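Local coordinates for protein threonine--tRNA ligase catalytic subunit (Aeropyrum pernix, PDB 3A32) that probably attaches threonine to tRNA(Thr) in two steps, first activating the amino acid with ATP, as a zinc-binding homodimeric class II synthetase that lacks its own editing domain, at residues L59-H63 against V136-G140; F62-Y68 against E183-V188; L206-K211 against E229-R233; K216-G220 against G252-Y257. One frame throughout, in Å; residues are numbered along the deposited sequence.

Interaction 1. Residues L59-H63 against V136-G140; sequences LAKFH and VFEFG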
# COMPACT_ATOMS: atom_id res chain seq x y z
N LEU A 59 -0.09 -3.44 -8.69
CA LEU A 59 0.34 -4.82 -8.63
C LEU A 59 -0.61 -5.68 -7.81
O LEU A 59 -0.89 -6.80 -8.22
CB LEU A 59 1.79 -4.96 -8.10
CG LEU A 59 2.80 -4.20 -8.97
CD1 LEU A 59 4.19 -4.18 -8.33
CD2 LEU A 59 2.80 -4.85 -10.37
N ALA A 60 -1.10 -5.16 -6.68
CA ALA A 60 -2.10 -5.85 -5.87
C ALA A 60 -3.38 -6.14 -6.66
O ALA A 60 -3.83 -7.28 -6.72
CB ALA A 60 -2.42 -5.06 -4.56
N LYS A 61 -3.96 -5.11 -7.28
CA LYS A 61 -5.16 -5.26 -8.10
C LYS A 61 -4.97 -6.14 -9.33
O LYS A 61 -5.88 -6.93 -9.64
CB LYS A 61 -5.75 -3.89 -8.49
CG LYS A 61 -6.22 -3.07 -7.26
CD LYS A 61 -6.61 -1.63 -7.58
CE LYS A 61 -7.14 -0.99 -6.32
NZ LYS A 61 -7.53 0.44 -6.50
N PHE A 62 -3.83 -5.99 -10.01
CA PHE A 62 -3.47 -6.90 -11.13
C PHE A 62 -3.49 -8.36 -10.69
O PHE A 62 -4.09 -9.21 -11.36
CB PHE A 62 -2.11 -6.56 -11.74
CG PHE A 62 -1.65 -7.58 -12.79
CD1 PHE A 62 -2.36 -7.74 -14.00
CD2 PHE A 62 -0.52 -8.38 -12.57
CE1 PHE A 62 -1.95 -8.70 -14.96
CE2 PHE A 62 -0.11 -9.34 -13.50
CZ PHE A 62 -0.82 -9.49 -14.72
N HIS A 63 -2.87 -8.65 -9.54
CA HIS A 63 -2.87 -9.99 -9.01
C HIS A 63 -4.21 -10.48 -8.54
O HIS A 63 -4.58 -11.62 -8.83
CB HIS A 63 -1.78 -10.14 -7.97
CG HIS A 63 -0.42 -10.20 -8.60
ND1 HIS A 63 0.29 -9.07 -8.97
CD2 HIS A 63 0.34 -11.26 -8.96
CE1 HIS A 63 1.46 -9.44 -9.47
NE2 HIS A 63 1.50 -10.76 -9.52
N VAL A 136 -1.31 -16.87 -3.73
CA VAL A 136 -1.27 -15.78 -2.76
C VAL A 136 -0.17 -14.75 -3.20
O VAL A 136 0.99 -15.15 -3.43
CB VAL A 136 -1.07 -16.34 -1.32
CG1 VAL A 136 0.25 -17.17 -1.18
CG2 VAL A 136 -1.12 -15.28 -0.31
N PHE A 137 -0.54 -13.46 -3.29
CA PHE A 137 0.34 -12.38 -3.72
C PHE A 137 0.60 -11.38 -2.58
O PHE A 137 -0.33 -11.05 -1.85
CB PHE A 137 -0.26 -11.57 -4.89
CG PHE A 137 0.54 -10.33 -5.22
CD1 PHE A 137 1.75 -10.44 -5.92
CD2 PHE A 137 0.14 -9.07 -4.79
CE1 PHE A 137 2.50 -9.34 -6.20
CE2 PHE A 137 0.90 -7.95 -5.09
CZ PHE A 137 2.08 -8.08 -5.78
N GLU A 138 1.82 -10.87 -2.46
CA GLU A 138 2.11 -9.81 -1.47
C GLU A 138 3.14 -8.84 -2.01
O GLU A 138 4.14 -9.29 -2.56
CB GLU A 138 2.60 -10.37 -0.11
CG GLU A 138 3.00 -9.28 0.85
CD GLU A 138 3.23 -9.76 2.28
OE1 GLU A 138 3.20 -11.00 2.57
OE2 GLU A 138 3.49 -8.89 3.14
N PHE A 139 2.84 -7.54 -1.91
CA PHE A 139 3.82 -6.45 -2.11
C PHE A 139 4.63 -6.45 -0.81
O PHE A 139 4.25 -5.81 0.19
CB PHE A 139 3.05 -5.12 -2.27
CG PHE A 139 3.91 -3.94 -2.74
CD1 PHE A 139 4.33 -3.85 -4.07
CD2 PHE A 139 4.25 -2.92 -1.86
CE1 PHE A 139 5.13 -2.75 -4.49
CE2 PHE A 139 5.00 -1.82 -2.28
CZ PHE A 139 5.44 -1.74 -3.60
N GLY A 140 5.70 -7.24 -0.77
CA GLY A 140 6.26 -7.63 0.55
C GLY A 140 7.54 -6.91 0.87
O GLY A 140 8.32 -6.63 -0.03

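Interaction 2. Residues F62-Y68 against E183-V188; sequences FHARRGY and EEMKLV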
# COMPACT_ATOMS: atom_id res chain seq x y z
N PHE A 62 -3.83 -5.99 -10.01
CA PHE A 62 -3.47 -6.90 -11.13
C PHE A 62 -3.49 -8.36 -10.69
O PHE A 62 -4.09 -9.21 -11.36
CB PHE A 62 -2.11 -6.56 -11.74
CG PHE A 62 -1.65 -7.58 -12.79
CD1 PHE A 62 -2.36 -7.74 -14.00
CD2 PHE A 62 -0.52 -8.38 -12.57
CE1 PHE A 62 -1.95 -8.70 -14.96
CE2 PHE A 62 -0.11 -9.34 -13.50
CZ PHE A 62 -0.82 -9.49 -14.72
N HIS A 63 -2.87 -8.65 -9.54
CA HIS A 63 -2.87 -9.99 -9.01
C HIS A 63 -4.21 -10.48 -8.54
O HIS A 63 -4.58 -11.62 -8.83
CB HIS A 63 -1.78 -10.14 -7.97
CG HIS A 63 -0.42 -10.20 -8.60
ND1 HIS A 63 0.29 -9.07 -8.97
CD2 HIS A 63 0.34 -11.26 -8.96
CE1 HIS A 63 1.46 -9.44 -9.47
NE2 HIS A 63 1.50 -10.76 -9.52
N ALA A 64 -4.97 -9.63 -7.87
CA ALA A 64 -6.33 -10.02 -7.49
C ALA A 64 -7.25 -10.39 -8.72
O ALA A 64 -8.01 -11.36 -8.66
CB ALA A 64 -6.94 -8.98 -6.61
N ARG A 65 -7.11 -9.68 -9.83
CA ARG A 65 -7.86 -9.95 -11.06
C ARG A 65 -7.45 -11.24 -11.82
O ARG A 65 -8.24 -11.77 -12.60
CB ARG A 65 -7.68 -8.75 -11.99
CG ARG A 65 -8.52 -7.58 -11.51
CD ARG A 65 -8.04 -6.24 -11.95
NE ARG A 65 -8.02 -6.07 -13.40
CZ ARG A 65 -9.09 -5.84 -14.17
NH1 ARG A 65 -10.31 -5.76 -13.63
NH2 ARG A 65 -8.91 -5.67 -15.49
N ARG A 66 -6.21 -11.67 -11.61
CA ARG A 66 -5.64 -12.88 -12.12
C ARG A 66 -5.83 -14.08 -11.17
O ARG A 66 -5.33 -15.14 -11.45
CB ARG A 66 -4.12 -12.66 -12.35
CG ARG A 66 -3.73 -11.53 -13.37
CD ARG A 66 -4.10 -11.83 -14.82
NE ARG A 66 -3.45 -13.08 -15.20
CZ ARG A 66 -3.32 -13.57 -16.45
NH1 ARG A 66 -3.79 -12.91 -17.51
NH2 ARG A 66 -2.68 -14.73 -16.62
N GLY A 67 -6.52 -13.90 -10.05
CA GLY A 67 -6.87 -15.02 -9.19
C GLY A 67 -6.01 -15.24 -7.96
O GLY A 67 -6.11 -16.31 -7.32
N TYR A 68 -5.16 -14.27 -7.62
CA TYR A 68 -4.33 -14.36 -6.43
C TYR A 68 -5.08 -13.70 -5.32
O TYR A 68 -5.69 -12.68 -5.49
CB TYR A 68 -2.99 -13.61 -6.56
CG TYR A 68 -2.00 -14.17 -7.58
CD1 TYR A 68 -0.85 -14.87 -7.17
CD2 TYR A 68 -2.19 -13.94 -8.97
CE1 TYR A 68 0.05 -15.35 -8.11
CE2 TYR A 68 -1.30 -14.42 -9.92
CZ TYR A 68 -0.19 -15.12 -9.50
OH TYR A 68 0.68 -15.56 -10.47
N GLU A 183 2.84 -15.15 -18.68
CA GLU A 183 1.90 -14.21 -19.33
C GLU A 183 1.66 -12.98 -18.43
O GLU A 183 1.53 -11.88 -18.91
CB GLU A 183 0.57 -14.89 -19.70
CG GLU A 183 0.65 -15.89 -20.84
CD GLU A 183 0.76 -15.26 -22.26
OE1 GLU A 183 1.63 -14.41 -22.50
OE2 GLU A 183 -0.04 -15.63 -23.15
N GLU A 184 1.65 -13.19 -17.12
CA GLU A 184 1.56 -12.09 -16.17
C GLU A 184 2.77 -11.14 -16.26
O GLU A 184 2.60 -9.94 -16.29
CB GLU A 184 1.41 -12.68 -14.75
CG GLU A 184 0.05 -13.30 -14.56
CD GLU A 184 -0.06 -14.23 -13.41
OE1 GLU A 184 0.86 -14.36 -12.59
OE2 GLU A 184 -1.13 -14.84 -13.32
N MET A 185 3.97 -11.71 -16.33
CA MET A 185 5.21 -10.93 -16.42
C MET A 185 5.19 -10.03 -17.67
O MET A 185 5.51 -8.83 -17.59
CB MET A 185 6.42 -11.89 -16.41
CG MET A 185 7.80 -11.20 -16.57
SD MET A 185 8.12 -10.73 -18.29
CE MET A 185 7.78 -12.24 -19.24
N LYS A 186 4.79 -10.62 -18.80
CA LYS A 186 4.69 -9.89 -20.05
C LYS A 186 3.69 -8.70 -20.03
O LYS A 186 4.00 -7.59 -20.50
CB LYS A 186 4.35 -10.89 -21.15
CG LYS A 186 4.12 -10.28 -22.52
CD LYS A 186 4.24 -11.37 -23.52
CE LYS A 186 4.34 -10.86 -24.96
NZ LYS A 186 3.19 -9.97 -25.37
N LEU A 187 2.48 -8.96 -19.51
CA LEU A 187 1.46 -7.91 -19.28
C LEU A 187 1.97 -6.73 -18.41
O LEU A 187 1.72 -5.56 -18.76
CB LEU A 187 0.19 -8.51 -18.64
CG LEU A 187 -0.71 -9.47 -19.45
CD1 LEU A 187 -1.70 -10.20 -18.53
CD2 LEU A 187 -1.45 -8.72 -20.55
N VAL A 188 2.60 -7.03 -17.27
CA VAL A 188 3.23 -6.01 -16.44
C VAL A 188 4.39 -5.22 -17.15
O VAL A 188 4.38 -3.97 -17.20
CB VAL A 188 3.68 -6.58 -15.09
CG1 VAL A 188 4.55 -5.63 -14.36
CG2 VAL A 188 2.46 -6.89 -14.21
O HOH W 1 -1.43 -17.00 -12.31

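Interaction 3. Residues L206-K211 against E229-R233; sequences LSMSDK and EEALR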
# COMPACT_ATOMS: atom_id res chain seq x y z
N LEU A 206 16.11 -21.77 -18.13
CA LEU A 206 15.75 -22.80 -17.15
C LEU A 206 16.98 -23.31 -16.45
O LEU A 206 18.01 -23.56 -17.10
CB LEU A 206 15.03 -23.96 -17.81
CG LEU A 206 13.89 -23.70 -18.83
CD1 LEU A 206 13.20 -25.02 -19.27
CD2 LEU A 206 12.82 -22.68 -18.36
N SER A 207 16.91 -23.46 -15.12
CA SER A 207 18.01 -24.07 -14.38
C SER A 207 17.57 -25.39 -13.71
O SER A 207 16.67 -25.42 -12.87
CB SER A 207 18.60 -23.07 -13.39
OG SER A 207 19.02 -21.89 -14.05
N MET A 208 18.21 -26.48 -14.10
CA MET A 208 17.72 -27.83 -13.80
C MET A 208 18.70 -28.58 -12.90
O MET A 208 19.78 -28.09 -12.66
CB MET A 208 17.52 -28.61 -15.11
CG MET A 208 16.81 -27.87 -16.20
SD MET A 208 15.12 -27.41 -15.72
CE MET A 208 14.22 -27.86 -17.21
N SER A 209 18.29 -29.77 -12.42
CA SER A 209 19.19 -30.67 -11.70
C SER A 209 20.25 -31.24 -12.60
O SER A 209 20.16 -31.17 -13.83
CB SER A 209 18.45 -31.87 -11.10
OG SER A 209 17.89 -32.66 -12.13
N ASP A 210 21.28 -31.77 -11.95
CA ASP A 210 22.11 -32.83 -12.51
C ASP A 210 21.46 -34.10 -11.96
O ASP A 210 21.41 -34.30 -10.75
CB ASP A 210 23.54 -32.68 -12.01
CG ASP A 210 24.53 -33.71 -12.63
OD1 ASP A 210 24.17 -34.89 -12.98
OD2 ASP A 210 25.70 -33.29 -12.72
N LYS A 211 20.92 -34.93 -12.84
CA LYS A 211 20.23 -36.15 -12.42
C LYS A 211 21.08 -37.09 -11.54
O LYS A 211 20.51 -37.78 -10.66
CB LYS A 211 19.69 -36.94 -13.64
CG LYS A 211 18.45 -36.29 -14.25
CD LYS A 211 17.29 -37.29 -14.48
CE LYS A 211 15.94 -36.53 -14.68
NZ LYS A 211 15.76 -35.39 -13.66
N GLU A 229 10.76 -30.26 -13.68
CA GLU A 229 11.56 -29.90 -14.89
C GLU A 229 10.77 -30.04 -16.19
O GLU A 229 10.89 -29.22 -17.14
CB GLU A 229 12.83 -30.72 -14.98
CG GLU A 229 13.76 -30.51 -13.79
CD GLU A 229 14.99 -31.40 -13.79
OE1 GLU A 229 15.00 -32.36 -14.59
OE2 GLU A 229 15.93 -31.17 -12.98
N GLU A 230 9.94 -31.07 -16.21
CA GLU A 230 9.07 -31.27 -17.32
C GLU A 230 7.90 -30.25 -17.34
O GLU A 230 7.50 -29.83 -18.41
CB GLU A 230 8.64 -32.73 -17.39
CG GLU A 230 7.27 -33.00 -17.09
CD GLU A 230 6.55 -33.43 -18.33
OE1 GLU A 230 5.78 -34.43 -18.24
OE2 GLU A 230 6.80 -32.79 -19.40
N ALA A 231 7.42 -29.79 -16.19
CA ALA A 231 6.45 -28.65 -16.25
C ALA A 231 7.06 -27.39 -16.91
O ALA A 231 6.42 -26.73 -17.75
CB ALA A 231 5.84 -28.35 -14.88
N LEU A 232 8.32 -27.09 -16.56
CA LEU A 232 9.05 -25.93 -17.10
C LEU A 232 9.38 -26.04 -18.56
O LEU A 232 9.46 -25.03 -19.26
CB LEU A 232 10.34 -25.70 -16.30
CG LEU A 232 10.18 -25.32 -14.83
CD1 LEU A 232 11.54 -25.39 -14.08
CD2 LEU A 232 9.53 -23.92 -14.67
N ARG A 233 9.63 -27.27 -19.03
CA ARG A 233 9.95 -27.50 -20.42
C ARG A 233 8.73 -27.32 -21.31
O ARG A 233 8.82 -26.64 -22.33
CB ARG A 233 10.57 -28.89 -20.64
CG ARG A 233 11.99 -28.98 -20.16
CD ARG A 233 12.58 -30.34 -20.47
NE ARG A 233 13.92 -30.42 -19.93
CZ ARG A 233 14.31 -31.32 -19.05
NH1 ARG A 233 13.45 -32.24 -18.61
NH2 ARG A 233 15.56 -31.33 -18.62
O HOH W 2 17.97 -32.35 -15.99

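Interaction 4. Residues K216-G220 against G252-Y257; sequences KEFMG and GEAAFY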
# COMPACT_ATOMS: atom_id res chain seq x y z
N LYS A 216 21.32 -36.00 -3.16
CA LYS A 216 22.49 -35.39 -2.52
C LYS A 216 22.55 -33.84 -2.72
O LYS A 216 21.94 -33.10 -1.92
CB LYS A 216 23.76 -36.10 -2.98
CG LYS A 216 24.90 -35.99 -1.98
CD LYS A 216 25.93 -37.07 -2.26
CE LYS A 216 27.29 -36.50 -2.62
NZ LYS A 216 27.43 -35.87 -4.02
N GLU A 217 23.23 -33.32 -3.75
CA GLU A 217 23.20 -31.86 -3.81
C GLU A 217 21.85 -31.27 -4.22
O GLU A 217 21.55 -30.12 -3.86
CB GLU A 217 24.43 -31.10 -4.40
CG GLU A 217 25.40 -31.78 -5.31
CD GLU A 217 26.11 -32.93 -4.66
OE1 GLU A 217 27.07 -32.70 -3.90
OE2 GLU A 217 25.70 -34.09 -4.92
N PHE A 218 21.02 -32.10 -4.88
CA PHE A 218 19.61 -31.79 -5.16
C PHE A 218 18.69 -32.66 -4.33
O PHE A 218 18.59 -33.89 -4.56
CB PHE A 218 19.31 -31.93 -6.66
CG PHE A 218 20.15 -31.05 -7.51
CD1 PHE A 218 19.90 -29.68 -7.58
CD2 PHE A 218 21.24 -31.56 -8.20
CE1 PHE A 218 20.69 -28.86 -8.34
CE2 PHE A 218 22.04 -30.74 -8.98
CZ PHE A 218 21.78 -29.39 -9.05
N MET A 219 18.01 -32.05 -3.36
CA MET A 219 17.15 -32.80 -2.45
C MET A 219 15.83 -33.25 -3.12
O MET A 219 15.40 -32.70 -4.13
CB MET A 219 16.86 -31.98 -1.18
CG MET A 219 15.93 -30.75 -1.45
SD MET A 219 15.11 -30.28 0.07
CE MET A 219 14.03 -31.69 0.38
N GLY A 220 15.19 -34.25 -2.54
CA GLY A 220 13.92 -34.70 -3.07
C GLY A 220 14.06 -35.95 -3.92
O GLY A 220 15.17 -36.54 -4.04
N GLY A 252 22.28 -28.77 -14.02
CA GLY A 252 23.03 -28.66 -12.78
C GLY A 252 23.00 -27.29 -12.13
O GLY A 252 23.70 -27.09 -11.13
N GLU A 253 22.19 -26.36 -12.65
CA GLU A 253 22.17 -24.99 -12.09
C GLU A 253 21.02 -24.71 -11.15
O GLU A 253 20.96 -23.62 -10.57
CB GLU A 253 22.21 -23.89 -13.17
CG GLU A 253 23.42 -23.94 -14.14
CD GLU A 253 24.81 -23.67 -13.52
OE1 GLU A 253 24.93 -23.27 -12.34
OE2 GLU A 253 25.80 -23.88 -14.26
N ALA A 254 20.10 -25.65 -11.00
CA ALA A 254 18.95 -25.43 -10.10
C ALA A 254 19.40 -25.17 -8.66
O ALA A 254 20.51 -25.53 -8.27
CB ALA A 254 18.00 -26.63 -10.14
N ALA A 255 18.54 -24.56 -7.86
CA ALA A 255 18.71 -24.59 -6.38
C ALA A 255 18.69 -26.04 -5.88
O ALA A 255 18.07 -26.89 -6.51
CB ALA A 255 17.59 -23.81 -5.71
N PHE A 256 19.29 -26.29 -4.73
CA PHE A 256 19.19 -27.59 -4.06
C PHE A 256 17.76 -28.04 -3.82
O PHE A 256 17.54 -29.25 -3.72
CB PHE A 256 20.02 -27.67 -2.73
CG PHE A 256 19.41 -26.93 -1.53
CD1 PHE A 256 18.54 -27.59 -0.66
CD2 PHE A 256 19.74 -25.59 -1.28
CE1 PHE A 256 17.97 -26.93 0.44
CE2 PHE A 256 19.19 -24.89 -0.19
CZ PHE A 256 18.29 -25.56 0.69
N TYR A 257 16.81 -27.11 -3.71
CA TYR A 257 15.39 -27.45 -3.41
C TYR A 257 14.45 -27.40 -4.58
O TYR A 257 13.24 -27.54 -4.37
CB TYR A 257 14.79 -26.55 -2.30
CG TYR A 257 15.02 -25.08 -2.56
CD1 TYR A 257 14.10 -24.30 -3.25
CD2 TYR A 257 16.23 -24.48 -2.16
CE1 TYR A 257 14.36 -22.93 -3.51
CE2 TYR A 257 16.50 -23.14 -2.41
CZ TYR A 257 15.56 -22.37 -3.06
OH TYR A 257 15.89 -21.05 -3.28

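Interaction 1. Residues L59-H63 against V136-G140
This is a buried helix-on-sheet packing contact in the class II catalytic core, consistent with the motif 1 helix packing on a motif 2 strand, where Leu59-His63 runs almost antiparallel to Val136-Gly140 (176°), with 8.7 Å between their axes. Its centre is a face-to-face stack: the rings of His63 and Phe137 lie 3.8 Å apart at their centroids, with planes only 8° from parallel. The imidazole is held in that pose by its own helix, since His63 ND1 donates to Leu59 O at 2.7 Å, while its NE2 pairs with Arg311. Phe137 also packs against Leu59, CZ to CB at 3.9 Å, and its CE2 comes within 3.7 Å of Ala60 CA. Further along, Leu59 CD1 meets the edge of Phe139 at CE1, 4.2 Å away. Phe137 lies about 8 Å, side chain to side chain, from the zinc ligand His166. Strand 134-143 is flanked in the sheet by strands 69-70 and 159-170, and Tyr53 of the second subunit packs on Ala60 and hydrogen-bonds the backbone N of Phe139.

Interaction 2. Residues F62-Y68 against E183-V188
Glu184 is the polar centre of this contact between the C-terminal end of helix 48-65 and helix 174-191, and both its carboxylate oxygens are engaged. OE1 accepts a very short hydrogen bond from Tyr68 OH, 2.4 Å. OE2 takes a water at 2.4 Å that also donates to Tyr68 OH at 3.1 Å. Arg66 NE makes a salt bridge to Glu184 OE2 at 3.5 Å, its hydrogen bond weak at that length. Tyr68 OH is further hydrogen-bonded to Arg311, so the phenol links the glutamate to strand 306-316. Glu183 turns its carboxylate away, to Tyr243 and Lys242.

Arg66 and Tyr68 flank the turn that ends the helix. Gly67 has positive phi and closes the helix in a Schellman motif, with Tyr68 N bonded to His63 O at 3.0 Å and Gly67 N to Ala64 O at 3.3 Å. Beside the polar cluster, the Phe62 ring packs on the second helix: CE2 is 3.6 Å from Val188 CG2, and CE1 is 3.9 Å from Leu187 CD1. Leu313 of strand 306-316 lies against Phe62, Glu184 and Val188, and Leu456 of helix 435-457 covers Phe62 and Leu187.

Interaction 3. Residues L206-K211 against E229-R233
Within the beta-alpha-beta unit made by strand 202-207, helix 222-243 and strand 246-250, this contact packs the crossover helix against the end of the first strand and the loop that follows it. The polar part converges on Glu229. Its OE2 receives two hydrogen bonds from Ser209, from the backbone N at 2.8 Å and from OG at 2.6 Å, so a single carboxylate oxygen fixes the chain just after the strand. The other oxygen, OE1, forms a salt bridge with Lys211 NZ at 3.3 Å, and a water donates both to this OE1 and to Ser209 O, each at 3.3 Å.

Apolar packing takes over toward the strand. Leu206 CD1 sits 4.2 Å from Leu232 CB and 3.7 Å from Leu232 O, while Met208 SD approaches Leu232 CD1 at 4.4 Å. Leu261 of the neighbouring strand 260-268 touches both leucines, and Val178 of helix 174-191 touches Leu232. The thioether of Met208 also reaches the helix backbone, its CE 3.6 Å from Glu229 O. Arg233 sends its guanidinium to Glu249 in a salt bridge on strand 246-250, and Met208 CE rests over one face of that group, 3.7 Å from Arg233 NE.

Interaction 4. Residues K216-G220 against G252-Y257
Phe218, Phe256 and Met219 bury most of the surface where two irregular loops meet, Lys216-Gly220 and Gly252-Tyr257. Phe218 inserts its ring along the second loop, so that three carbonyls of that loop lie at its edge: Ala255 O is 3.5 Å from CD1, Ala254 O is 3.3 Å from CE1, and Gly252 O is 3.6 Å from CZ. The ring also touches Ala254 CB, 3.9 Å from CE1, and Trp225 meets it edge-to-face.

Phe256 contributes backbone as well as side chain. Its O accepts the one hydrogen bond between the loops, from Met219 N at 2.9 Å, and also approaches Phe218 CA at 3.6 Å; in return Glu217 O lies 3.1 Å from Phe256 CB. Met219 then covers the second loop, with CG 4.2 Å from Phe256 CD1 and 3.9 Å from Tyr257 CA. Gly220 has positive phi, and a side chain there would be jammed against Met219 O.

Both loops belong to the class II catalytic core, and the second borders the zinc site through Tyr257, whose side chain lies about 5 Å from that of His310 and about 8 Å from the zinc ion that Cys112, His166 and His310 bind.

How the interactions relate
The four contacts form two touching pairs. Interactions 1 and 2, centres 9 Å apart, share Phe62 and His63 of helix 48-65, and Tyr68 CB meets Phe137 CB at 3.8 Å; both also touch the second subunit. Interactions 3 and 4, centres 11 Å apart, join through probable hydrogen bonds from Ala254 N to Met208 O at 3.0 Å and from Gly252 N to Ser209 O at 3.2 Å. The pairs stand well apart, interactions 1 and 3 being 27 Å from centre to centre, yet both reach the same mixed sheet. The side chain of Tyr257 (interaction 4) lies about 8 Å from the zinc ion, those of Phe137 (interaction 1) and Tyr68 (interaction 2) about 11 Å.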